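Long-range contacts in copper-containing nitrite reductase (Thermus scotoductus, PDB 6HBE), which probably reduces nitrite to nitric oxide with electrons from cytochrome c, using several copper centres in a homotrimer: residues His390-Asp396 with Val425-His431; Val397-Phe403 with Phe418-Tyr424. The contacts are given in a common frame with arbitrary orientation. Residue numbers count along the deposited sequence, not the author numbering.

How the contacts relate
Both contacts pair the same two antiparallel strands, 393-398 and 422-427, in the plastocyanin/azurin-like cupredoxin domain. Contact 1 takes the end next to the copper site; contact 2 takes the far end and is nested in sequence inside the loop that contact 1 closes. Their centres lie about 15 Å apart. They touch through a probable hydrogen bond from Val394 N to Phe403 O (3.1 Å) and packing of Tyr426 CD1 on Phe403 CZ (4.0 Å). Contact 1 binds copper directly, and its His431 side chain lies about 10 Å from another bound copper and about 6 Å from the side chain of His125, itself a copper ligand; the Phe403 side chain in contact 2 stays about 13 Å from a copper.

Contact 1 of 2, residues His390-Asp396 with Val425-His431; sequences HDAVVID and VYICSIH. With CU (copper (II) ion), chain L.
Strands 393-395 and 425-427 run antiparallel, their short axes at 128° and 4.4 Å apart at closest approach. Val393 and Ile427 form a hydrogen-bonded pair (Val393 N to Ile427 O 2.8 Å, Ile427 N to Val393 O 3.0 Å); Val394 and Tyr426 form a non-hydrogen-bonded pair, CA to CA 4.0 Å. A classic beta bulge follows: Ile395 (psi 2°) and Asp396 both face Val425, whose O accepts from Ile395 N at 2.9 Å and weakly from Asp396 N at 3.4 Å, while Val425 N gives to Asp396 O (3.2 Å). Apolar contacts join Val393 CG2 to Ile427 CG1 (3.6 Å) and Ala392 CB to Tyr426 CD2 (3.7 Å).

Asp391 (chi1 p) turns its carboxylate onto Ser429: Ser429 N to Asp391 OD1 2.8 Å, Ser429 OG to Asp391 OD2 2.6 Å. Copper is bound by His390 ND1 and His431 ND1 (both chi1 m), each at 2.0 Å, and by Cys428 SG (chi1 t) at 2.3 Å; Met434 completes this cupredoxin type 1 site. His390 NE2 is hydrogen-bonded to Asp377 OD2. Cys428 SG also accepts from Asp391 N (3.6 Å) and His431 N (3.5 Å), so backbone NH groups from both segments share the thiolate's charge with the metal.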
loop_
_atom_site.group_PDB
_atom_site.type_symbol
_atom_site.label_atom_id
_atom_site.label_comp_id
_atom_site.label_asym_id
_atom_site.label_seq_id
_atom_site.Cartn_x
_atom_site.Cartn_y
_atom_site.Cartn_z
ATOM N N HIS C 390 -1.173 23.778 12.661
ATOM C CA HIS C 390 -1.174 23.332 14.055
ATOM C C HIS C 390 -0.268 24.195 14.916
ATOM O O HIS C 390 0.706 24.796 14.416
ATOM C CB HIS C 390 -0.652 21.893 14.202
ATOM C CG HIS C 390 -1.407 20.905 13.390
ATOM N ND1 HIS C 390 -2.722 20.597 13.652
ATOM C CD2 HIS C 390 -1.058 20.196 12.291
ATOM C CE1 HIS C 390 -3.148 19.718 12.758
ATOM N NE2 HIS C 390 -2.158 19.454 11.923
ATOM N N ASP C 391 -0.567 24.191 16.222
ATOM C CA ASP C 391 0.354 24.675 17.244
ATOM C C ASP C 391 0.432 23.637 18.345
ATOM O O ASP C 391 -0.217 22.563 18.273
ATOM C CB ASP C 391 -0.047 26.097 17.747
ATOM C CG ASP C 391 -1.405 26.145 18.499
ATOM O OD1 ASP C 391 -1.906 25.115 19.006
ATOM O OD2 ASP C 391 -1.966 27.265 18.630
ATOM N N ALA C 392 1.244 23.925 19.362
ATOM C CA ALA C 392 1.292 23.103 20.560
ATOM C C ALA C 392 1.236 24.056 21.775
ATOM O O ALA C 392 2.083 24.943 21.865
ATOM C CB ALA C 392 2.571 22.284 20.589
ATOM N N VAL C 393 0.254 23.856 22.667
ATOM C CA VAL C 393 -0.004 24.730 23.856
ATOM C C VAL C 393 -0.177 23.858 25.119
ATOM O O VAL C 393 -1.045 22.972 25.173
ATOM C CB VAL C 393 -1.250 25.650 23.651
ATOM C CG1 VAL C 393 -1.201 26.372 22.313
ATOM C CG2 VAL C 393 -2.574 24.893 23.728
ATOM N N VAL C 394 0.666 24.064 26.130
ATOM C CA VAL C 394 0.558 23.280 27.359
ATOM C C VAL C 394 -0.743 23.628 28.098
ATOM O O VAL C 394 -1.086 24.819 28.239
ATOM C CB VAL C 394 1.770 23.485 28.272
ATOM C CG1 VAL C 394 1.573 22.795 29.622
ATOM C CG2 VAL C 394 3.013 22.948 27.610
ATOM N N ILE C 395 -1.465 22.597 28.540
ATOM C CA ILE C 395 -2.691 22.782 29.335
ATOM C C ILE C 395 -2.695 22.059 30.701
ATOM O O ILE C 395 -3.686 22.152 31.430
ATOM C CB ILE C 395 -3.960 22.415 28.531
ATOM C CG1 ILE C 395 -3.915 20.963 28.031
ATOM C CG2 ILE C 395 -4.127 23.386 27.372
ATOM C CD1 ILE C 395 -5.246 20.245 28.110
ATOM N N ASP C 396 -1.597 21.373 31.045
ATOM C CA ASP C 396 -1.414 20.695 32.333
ATOM C C ASP C 396 0.066 20.863 32.674
ATOM O O ASP C 396 0.938 20.253 32.036
ATOM C CB ASP C 396 -1.813 19.207 32.250
ATOM C CG ASP C 396 -1.727 18.463 33.606
ATOM O OD1 ASP C 396 -0.933 18.833 34.496
ATOM O OD2 ASP C 396 -2.445 17.461 33.778
ATOM N N VAL C 425 1.393 18.151 29.621
ATOM C CA VAL C 425 0.433 17.678 28.632
ATOM C C VAL C 425 0.113 18.879 27.765
ATOM O O VAL C 425 -0.192 19.947 28.305
ATOM C CB VAL C 425 -0.865 17.130 29.273
ATOM C CG1 VAL C 425 -1.793 16.531 28.221
ATOM C CG2 VAL C 425 -0.539 16.114 30.351
ATOM N N TYR C 426 0.193 18.722 26.438
ATOM C CA TYR C 426 -0.098 19.809 25.502
ATOM C C TYR C 426 -1.150 19.386 24.477
ATOM O O TYR C 426 -1.343 18.188 24.224
ATOM C CB TYR C 426 1.187 20.337 24.824
ATOM C CG TYR C 426 1.915 19.322 23.953
ATOM C CD1 TYR C 426 2.816 18.408 24.503
ATOM C CD2 TYR C 426 1.700 19.275 22.575
ATOM C CE1 TYR C 426 3.471 17.468 23.709
ATOM C CE2 TYR C 426 2.353 18.323 21.773
ATOM C CZ TYR C 426 3.224 17.418 22.330
ATOM O OH TYR C 426 3.902 16.477 21.544
ATOM N N ILE C 427 -1.852 20.378 23.938
ATOM C CA ILE C 427 -2.817 20.192 22.846
ATOM C C ILE C 427 -2.500 21.124 21.699
ATOM O O ILE C 427 -1.647 22.006 21.810
ATOM C CB ILE C 427 -4.308 20.403 23.297
ATOM C CG1 ILE C 427 -4.577 21.844 23.769
ATOM C CG2 ILE C 427 -4.683 19.418 24.392
ATOM C CD1 ILE C 427 -6.021 22.126 24.136
ATOM N N CYS C 428 -3.217 20.950 20.594
ATOM C CA CYS C 428 -3.321 21.993 19.583
ATOM C C CYS C 428 -4.545 22.862 19.860
ATOM O O CYS C 428 -5.650 22.346 20.073
ATOM C CB CYS C 428 -3.412 21.363 18.203
ATOM S SG CYS C 428 -3.680 22.532 16.888
ATOM N N SER C 429 -4.374 24.187 19.840
ATOM C CA SER C 429 -5.497 25.092 20.149
ATOM C C SER C 429 -6.515 25.135 19.010
ATOM O O SER C 429 -7.695 25.376 19.254
ATOM C CB SER C 429 -4.992 26.516 20.493
ATOM O OG SER C 429 -4.413 27.164 19.382
ATOM N N ILE C 430 -6.063 24.827 17.790
ATOM C CA ILE C 430 -6.933 24.793 16.607
ATOM C C ILE C 430 -7.819 23.542 16.667
ATOM O O ILE C 430 -9.032 23.610 16.391
ATOM C CB ILE C 430 -6.093 24.862 15.299
ATOM C CG1 ILE C 430 -5.212 26.127 15.298
ATOM C CG2 ILE C 430 -6.971 24.877 14.035
ATOM C CD1 ILE C 430 -4.183 26.213 14.181
ATOM N N HIS C 431 -7.196 22.411 16.999
ATOM C CA HIS C 431 -7.835 21.088 17.074
ATOM C C HIS C 431 -7.623 20.515 18.485
ATOM O O HIS C 431 -6.689 19.739 18.726
ATOM C CB HIS C 431 -7.213 20.144 16.011
ATOM C CG HIS C 431 -7.074 20.756 14.650
ATOM N ND1 HIS C 431 -5.875 21.245 14.158
ATOM C CD2 HIS C 431 -7.989 20.955 13.674
ATOM C CE1 HIS C 431 -6.061 21.705 12.937
ATOM N NE2 HIS C 431 -7.336 21.553 12.623
HETATM CU CU CU L . -4.075 21.258 15.044
#

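Contact 2 of 2, residues Val397-Phe403 with Phe418-Tyr424; sequences VQGPEPF and FTKPGEY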
loop_
_atom_site.group_PDB
_atom_site.type_symbol
_atom_site.label_atom_id
_atom_site.label_comp_id
_atom_site.label_asym_id
_atom_site.label_seq_id
_atom_site.Cartn_x
_atom_site.Cartn_y
_atom_site.Cartn_z
ATOM N N VAL C 397 0.333 21.695 33.680
ATOM C CA VAL C 397 1.664 22.193 33.974
ATOM C C VAL C 397 2.174 21.470 35.215
ATOM O O VAL C 397 1.594 21.644 36.297
ATOM C CB VAL C 397 1.622 23.721 34.243
ATOM C CG1 VAL C 397 3.027 24.299 34.403
ATOM C CG2 VAL C 397 0.873 24.433 33.120
ATOM N N GLN C 398 3.213 20.639 35.052
ATOM C CA GLN C 398 3.898 19.981 36.188
ATOM C C GLN C 398 5.410 20.152 36.055
ATOM O O GLN C 398 6.196 19.217 36.164
ATOM C CB GLN C 398 3.476 18.513 36.340
ATOM C CG GLN C 398 2.159 18.362 37.090
ATOM C CD GLN C 398 1.431 17.059 36.801
ATOM O OE1 GLN C 398 1.197 16.713 35.640
ATOM N NE2 GLN C 398 1.036 16.340 37.859
ATOM N N GLY C 399 5.794 21.395 35.857
ATOM C CA GLY C 399 7.182 21.764 35.683
ATOM C C GLY C 399 7.288 23.261 35.447
ATOM O O GLY C 399 6.273 23.930 35.256
ATOM N N PRO C 400 8.503 23.799 35.481
ATOM C CA PRO C 400 8.694 25.244 35.362
ATOM C C PRO C 400 8.787 25.813 33.938
ATOM O O PRO C 400 9.003 27.014 33.811
ATOM C CB PRO C 400 10.019 25.457 36.100
ATOM C CG PRO C 400 10.770 24.192 35.840
ATOM C CD PRO C 400 9.752 23.112 35.883
ATOM N N GLU C 401 8.625 25.004 32.877
ATOM C CA GLU C 401 8.795 25.523 31.512
ATOM C C GLU C 401 7.615 25.250 30.549
ATOM O O GLU C 401 7.815 24.776 29.440
ATOM C CB GLU C 401 10.104 24.989 30.927
ATOM C CG GLU C 401 11.356 25.339 31.732
ATOM C CD GLU C 401 12.591 24.604 31.232
ATOM O OE1 GLU C 401 12.585 23.355 31.199
ATOM O OE2 GLU C 401 13.586 25.270 30.878
ATOM N N PRO C 402 6.384 25.600 30.950
ATOM C CA PRO C 402 5.275 25.475 29.991
ATOM C C PRO C 402 5.538 26.335 28.746
ATOM O O PRO C 402 6.357 27.253 28.797
ATOM C CB PRO C 402 4.053 25.933 30.791
ATOM C CG PRO C 402 4.616 26.833 31.864
ATOM C CD PRO C 402 5.972 26.278 32.197
ATOM N N PHE C 403 4.896 25.994 27.621
ATOM C CA PHE C 403 5.261 26.576 26.325
ATOM C C PHE C 403 4.034 26.756 25.452
ATOM O O PHE C 403 2.966 26.162 25.718
ATOM C CB PHE C 403 6.338 25.735 25.620
ATOM C CG PHE C 403 5.945 24.276 25.380
ATOM C CD1 PHE C 403 5.199 23.903 24.246
ATOM C CD2 PHE C 403 6.338 23.280 26.266
ATOM C CE1 PHE C 403 4.842 22.577 24.034
ATOM C CE2 PHE C 403 5.987 21.943 26.047
ATOM C CZ PHE C 403 5.232 21.600 24.921
ATOM N N PHE C 418 14.810 22.452 26.738
ATOM C CA PHE C 418 14.351 22.162 28.101
ATOM C C PHE C 418 15.577 22.013 29.036
ATOM O O PHE C 418 16.445 21.178 28.791
ATOM C CB PHE C 418 13.468 20.886 28.129
ATOM C CG PHE C 418 12.137 21.054 27.445
ATOM C CD1 PHE C 418 11.049 21.571 28.128
ATOM C CD2 PHE C 418 11.976 20.693 26.113
ATOM C CE1 PHE C 418 9.823 21.741 27.499
ATOM C CE2 PHE C 418 10.759 20.868 25.474
ATOM C CZ PHE C 418 9.676 21.380 26.167
ATOM N N THR C 419 15.654 22.850 30.073
ATOM C CA THR C 419 16.825 22.880 31.007
ATOM C C THR C 419 16.581 22.299 32.414
ATOM O O THR C 419 17.541 22.069 33.171
ATOM C CB THR C 419 17.327 24.335 31.207
ATOM O OG1 THR C 419 16.292 25.118 31.822
ATOM C CG2 THR C 419 17.742 24.966 29.856
ATOM N N LYS C 420 15.319 22.063 32.766
ATOM C CA LYS C 420 14.953 21.607 34.100
ATOM C C LYS C 420 13.961 20.452 33.995
ATOM O O LYS C 420 13.230 20.379 33.000
ATOM C CB LYS C 420 14.293 22.760 34.866
ATOM C CG LYS C 420 15.154 24.012 35.037
ATOM C CD LYS C 420 14.518 24.975 36.032
ATOM C CE LYS C 420 14.995 26.409 35.842
ATOM N NZ LYS C 420 16.445 26.549 36.123
ATOM N N PRO C 421 13.928 19.556 35.014
ATOM C CA PRO C 421 12.974 18.452 34.995
ATOM C C PRO C 421 11.537 18.907 35.167
ATOM O O PRO C 421 11.283 19.994 35.707
ATOM C CB PRO C 421 13.420 17.548 36.157
ATOM C CG PRO C 421 14.227 18.409 37.055
ATOM C CD PRO C 421 14.768 19.546 36.235
ATOM N N GLY C 422 10.607 18.068 34.699
ATOM C CA GLY C 422 9.177 18.401 34.681
ATOM C C GLY C 422 8.392 17.548 33.685
ATOM O O GLY C 422 8.995 16.831 32.875
ATOM N N GLU C 423 7.061 17.601 33.770
ATOM C CA GLU C 423 6.202 17.052 32.717
ATOM C C GLU C 423 5.046 17.965 32.347
ATOM O O GLU C 423 4.618 18.833 33.147
ATOM C CB GLU C 423 5.713 15.642 33.056
ATOM C CG GLU C 423 5.251 15.393 34.475
ATOM C CD GLU C 423 4.868 13.930 34.693
ATOM O OE1 GLU C 423 4.230 13.331 33.798
ATOM O OE2 GLU C 423 5.205 13.381 35.760
ATOM N N TYR C 424 4.574 17.777 31.107
ATOM C CA TYR C 424 3.625 18.680 30.455
ATOM C C TYR C 424 2.697 17.891 29.535
ATOM O O TYR C 424 3.180 17.062 28.756
ATOM C CB TYR C 424 4.383 19.720 29.618
ATOM C CG TYR C 424 5.515 20.387 30.374
ATOM C CD1 TYR C 424 5.266 21.494 31.197
ATOM C CD2 TYR C 424 6.817 19.895 30.303
ATOM C CE1 TYR C 424 6.293 22.097 31.916
ATOM C CE2 TYR C 424 7.855 20.489 31.017
ATOM C CZ TYR C 424 7.582 21.591 31.828
ATOM O OH TYR C 424 8.589 22.194 32.554
#
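Val397 opens the pairing as a non-hydrogen-bonded partner of Tyr424, their CA atoms 5.3 Å apart. Gln398 then makes the hydrogen-bonded pair with Glu423: its N gives to Glu423 O at 3.0 Å and its O receives Glu423 N, also at 3.0 Å. The aliphatic parts of the two side chains meet here, Gln398 CB to Glu423 CG 4.0 Å, and the Glu423 carboxylate makes a salt bridge with Arg439. At Gly399 the backbones close to 4.0 Å between its CA and that of Gly422; a CB on either glycine would clash with the other's CA. These strands belong to one sheet of the cupredoxin beta-sandwich, with 393-398 at its edge and 422-427 bordered on its other side by strand 435-443. The edge strand ends here and the chain bends around the Tyr424 side chain. Pro400 lays CG against Lys420 CD (3.8 Å) and CD against Pro421 O (3.5 Å). Glu401 N gives a hydrogen bond to Tyr424 OH (2.8 Å), the phenol reaching across from its strand to meet the turning backbone. The extended Glu401 side chain (chi1 m, chi2 t) spans the remaining gap: OE2 receives Thr419 OG1 at 2.9 Å and Thr419 N at 3.3 Å, and OE1 takes a weak bond from Lys420 N at 3.4 Å. Pro402 rests CD on Tyr424 CE1 at 4.2 Å. Phe403 points toward 418-424, its CE2 3.7 Å from Phe418 CZ with the ring planes at 76°, and both rings pack on strands 370-375 and 435-443.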